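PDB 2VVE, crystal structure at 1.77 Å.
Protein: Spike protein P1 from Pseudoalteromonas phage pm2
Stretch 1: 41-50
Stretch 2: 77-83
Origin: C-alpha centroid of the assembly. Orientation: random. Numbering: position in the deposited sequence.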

# COMPACT_ATOMS: atom_id res chain seq x y z
N PRO A 41 -4.74 16.52 -0.75
CA PRO A 41 -4.43 15.82 0.48
C PRO A 41 -5.69 15.29 1.18
O PRO A 41 -5.58 14.60 2.18
CB PRO A 41 -3.77 16.90 1.34
CG PRO A 41 -4.43 18.16 0.91
CD PRO A 41 -4.70 17.99 -0.57
N VAL A 42 -6.86 15.64 0.64
CA VAL A 42 -8.14 15.15 1.14
C VAL A 42 -8.96 14.60 -0.02
O VAL A 42 -8.75 15.00 -1.18
CB VAL A 42 -8.94 16.27 1.90
CG1 VAL A 42 -8.15 16.75 3.12
CG2 VAL A 42 -9.25 17.47 0.98
N ASP A 43 -9.90 13.69 0.28
CA ASP A 43 -10.85 13.25 -0.75
C ASP A 43 -11.50 14.47 -1.42
O ASP A 43 -11.92 15.42 -0.74
CB ASP A 43 -11.96 12.37 -0.17
CG ASP A 43 -11.45 11.03 0.34
OD1 ASP A 43 -10.30 10.63 0.08
OD2 ASP A 43 -12.25 10.35 1.00
N ILE A 44 -11.59 14.43 -2.74
CA ILE A 44 -12.02 15.60 -3.49
C ILE A 44 -12.98 15.17 -4.60
O ILE A 44 -12.73 14.20 -5.32
CB ILE A 44 -10.81 16.40 -4.07
CG1 ILE A 44 -11.27 17.75 -4.66
CG2 ILE A 44 -9.99 15.56 -5.11
CD1 ILE A 44 -10.14 18.70 -5.04
N TRP A 45 -14.08 15.91 -4.73
CA TRP A 45 -15.07 15.61 -5.74
C TRP A 45 -14.86 16.61 -6.88
O TRP A 45 -14.71 17.80 -6.62
CB TRP A 45 -16.47 15.68 -5.12
CG TRP A 45 -16.81 14.42 -4.34
CD1 TRP A 45 -17.62 13.39 -4.76
CD2 TRP A 45 -16.36 14.06 -3.03
NE1 TRP A 45 -17.70 12.42 -3.79
CE2 TRP A 45 -16.93 12.80 -2.72
CE3 TRP A 45 -15.52 14.68 -2.09
CZ2 TRP A 45 -16.69 12.15 -1.50
CZ3 TRP A 45 -15.28 14.02 -0.88
CH2 TRP A 45 -15.87 12.77 -0.60
N ILE A 46 -14.80 16.10 -8.11
CA ILE A 46 -14.43 16.90 -9.29
C ILE A 46 -15.54 16.79 -10.33
O ILE A 46 -16.05 15.70 -10.60
CB ILE A 46 -13.08 16.44 -9.90
CG1 ILE A 46 -11.93 16.59 -8.89
CG2 ILE A 46 -12.76 17.20 -11.18
CD1 ILE A 46 -11.53 18.06 -8.58
N GLY A 47 -15.89 17.92 -10.92
CA GLY A 47 -16.95 17.97 -11.92
C GLY A 47 -16.97 19.23 -12.76
O GLY A 47 -16.15 20.15 -12.56
N GLY A 48 -17.93 19.27 -13.67
CA GLY A 48 -18.12 20.40 -14.58
C GLY A 48 -19.07 21.43 -14.00
O GLY A 48 -19.31 21.46 -12.80
N GLU A 49 -19.63 22.26 -14.86
CA GLU A 49 -20.47 23.39 -14.43
C GLU A 49 -21.77 22.94 -13.76
O GLU A 49 -22.39 23.71 -13.02
CB GLU A 49 -20.74 24.33 -15.60
CG GLU A 49 -19.47 25.02 -16.12
CD GLU A 49 -19.70 25.88 -17.35
OE1 GLU A 49 -19.95 25.32 -18.44
OE2 GLU A 49 -19.62 27.12 -17.23
N ASN A 50 -22.15 21.69 -13.99
CA ASN A 50 -23.36 21.11 -13.40
C ASN A 50 -23.24 20.64 -11.96
O ASN A 50 -24.25 20.40 -11.29
CB ASN A 50 -23.90 19.97 -14.28
CG ASN A 50 -22.98 18.76 -14.32
OD1 ASN A 50 -21.82 18.84 -14.76
ND2 ASN A 50 -23.50 17.62 -13.89
N SER A 77 -13.56 25.27 -17.54
CA SER A 77 -13.73 25.39 -16.09
C SER A 77 -13.85 23.99 -15.48
O SER A 77 -14.42 23.08 -16.10
CB SER A 77 -15.01 26.19 -15.79
OG SER A 77 -15.23 26.27 -14.39
N VAL A 78 -13.30 23.82 -14.28
CA VAL A 78 -13.41 22.57 -13.54
C VAL A 78 -13.71 22.96 -12.08
O VAL A 78 -13.04 23.82 -11.52
CB VAL A 78 -12.12 21.73 -13.61
CG1 VAL A 78 -12.28 20.42 -12.80
CG2 VAL A 78 -11.78 21.38 -15.08
N ASN A 79 -14.73 22.33 -11.51
CA ASN A 79 -15.15 22.60 -10.11
C ASN A 79 -14.74 21.50 -9.15
O ASN A 79 -14.63 20.34 -9.53
CB ASN A 79 -16.67 22.75 -10.07
CG ASN A 79 -17.14 24.02 -10.74
OD1 ASN A 79 -16.55 25.08 -10.56
ND2 ASN A 79 -18.21 23.93 -11.54
N TYR A 80 -14.56 21.88 -7.87
CA TYR A 80 -14.28 20.90 -6.83
C TYR A 80 -15.24 21.08 -5.64
O TYR A 80 -15.85 22.14 -5.48
CB TYR A 80 -12.81 20.97 -6.35
CG TYR A 80 -12.50 22.17 -5.47
CD1 TYR A 80 -12.03 23.36 -6.02
CD2 TYR A 80 -12.69 22.12 -4.09
CE1 TYR A 80 -11.74 24.48 -5.21
CE2 TYR A 80 -12.42 23.24 -3.26
CZ TYR A 80 -11.95 24.41 -3.85
OH TYR A 80 -11.67 25.52 -3.08
N TRP A 81 -15.35 20.03 -4.84
CA TRP A 81 -15.95 20.10 -3.50
C TRP A 81 -15.17 19.19 -2.56
O TRP A 81 -14.82 18.05 -2.93
CB TRP A 81 -17.42 19.65 -3.55
CG TRP A 81 -18.13 19.75 -2.22
CD1 TRP A 81 -18.91 20.78 -1.79
CD2 TRP A 81 -18.14 18.78 -1.16
NE1 TRP A 81 -19.40 20.52 -0.52
CE2 TRP A 81 -18.94 19.30 -0.12
CE3 TRP A 81 -17.54 17.52 -1.00
CZ2 TRP A 81 -19.16 18.60 1.07
CZ3 TRP A 81 -17.76 16.83 0.20
CH2 TRP A 81 -18.57 17.38 1.21
N VAL A 82 -14.88 19.68 -1.35
CA VAL A 82 -14.23 18.85 -0.32
C VAL A 82 -14.98 18.89 1.01
O VAL A 82 -14.89 17.95 1.80
CB VAL A 82 -12.74 19.25 -0.07
CG1 VAL A 82 -11.89 18.95 -1.30
CG2 VAL A 82 -12.61 20.71 0.38
N SER A 83 -15.72 19.97 1.25
CA SER A 83 -16.28 20.21 2.58
C SER A 83 -17.29 21.35 2.57
O SER A 83 -17.18 22.27 1.77
CB SER A 83 -15.15 20.53 3.56
OG SER A 83 -15.68 20.89 4.82
O HOH W 1 -13.04 15.92 1.67

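A strand that takes in I44 to G47 runs antiparallel to strand 78-81, their axes 4.7 Å apart at closest approach, and N79, W45 and V82 contribute most to the 567 Å² buried between the stretches. N79 is held by both its backbone and its side chain. It faces G47 in a hydrogen-bonded pair: N79 N donates to G47 O at 2.8 Å, and G47 N donates to N79 O at 3.1 Å, both nearly straight. Its amide then reaches on to the next residue, where N79 ND2 donates to G48 O at 3.0 Å, so that one residue grips two successive carbonyls of the other chain segment. The same ND2 of N79 lies 3.7 Å from E49 CA, in van der Waals range. G47 has no side chain on the face where N79 projects; the N79 side chain turns toward G48, whose O receives its ND2.

W45 pairs with W81 in the same manner, W45 N donating to W81 O and W81 N to W45 O, each at 2.9 Å; the second bond is the more bent, with an angle of 151° at the hydrogen against 169°. Both indoles project from the face of the sheet that also carries N79. They meet in an offset edge-to-face arrangement, the edge of W81 directed toward the face of W45, with six-membered ring centroids 5.5 Å apart and planes at 74°. Their closest side-chain atoms, W45 CE3 and W81 CE3, are 3.7 Å apart. Between the two hydrogen-bonded pairs, I46 and Y80 form the non-hydrogen-bonded pair, with CA atoms 4.7 Å apart. Here the backbone is knit by CA-H...O contacts, from Y80 CA to W45 O at 3.1 Å and from I46 CA to N79 O at 3.5 Å.

The I46 and Y80 side chains leave from the opposite face to the tryptophans. I46 CD1 approaches Y80 CB at 3.9 Å, while I46 CG2 packs on V78 CG1 at 3.6 Å. I44, with both chi angles near t, extends its chain so that I44 CD1 lies 3.7 Å from Y80 CB.

V82 continues the contact beyond the strand pairing. Its CG1 serves two apolar neighbours, 3.6 Å from I44 CG1 and 3.8 Å from V42 CG2, and also lies 3.6 Å from D43 O. A water completes this end: it donates to D43 O and to V82 O, each 2.7 Å from the water oxygen, bridging the two carbonyls.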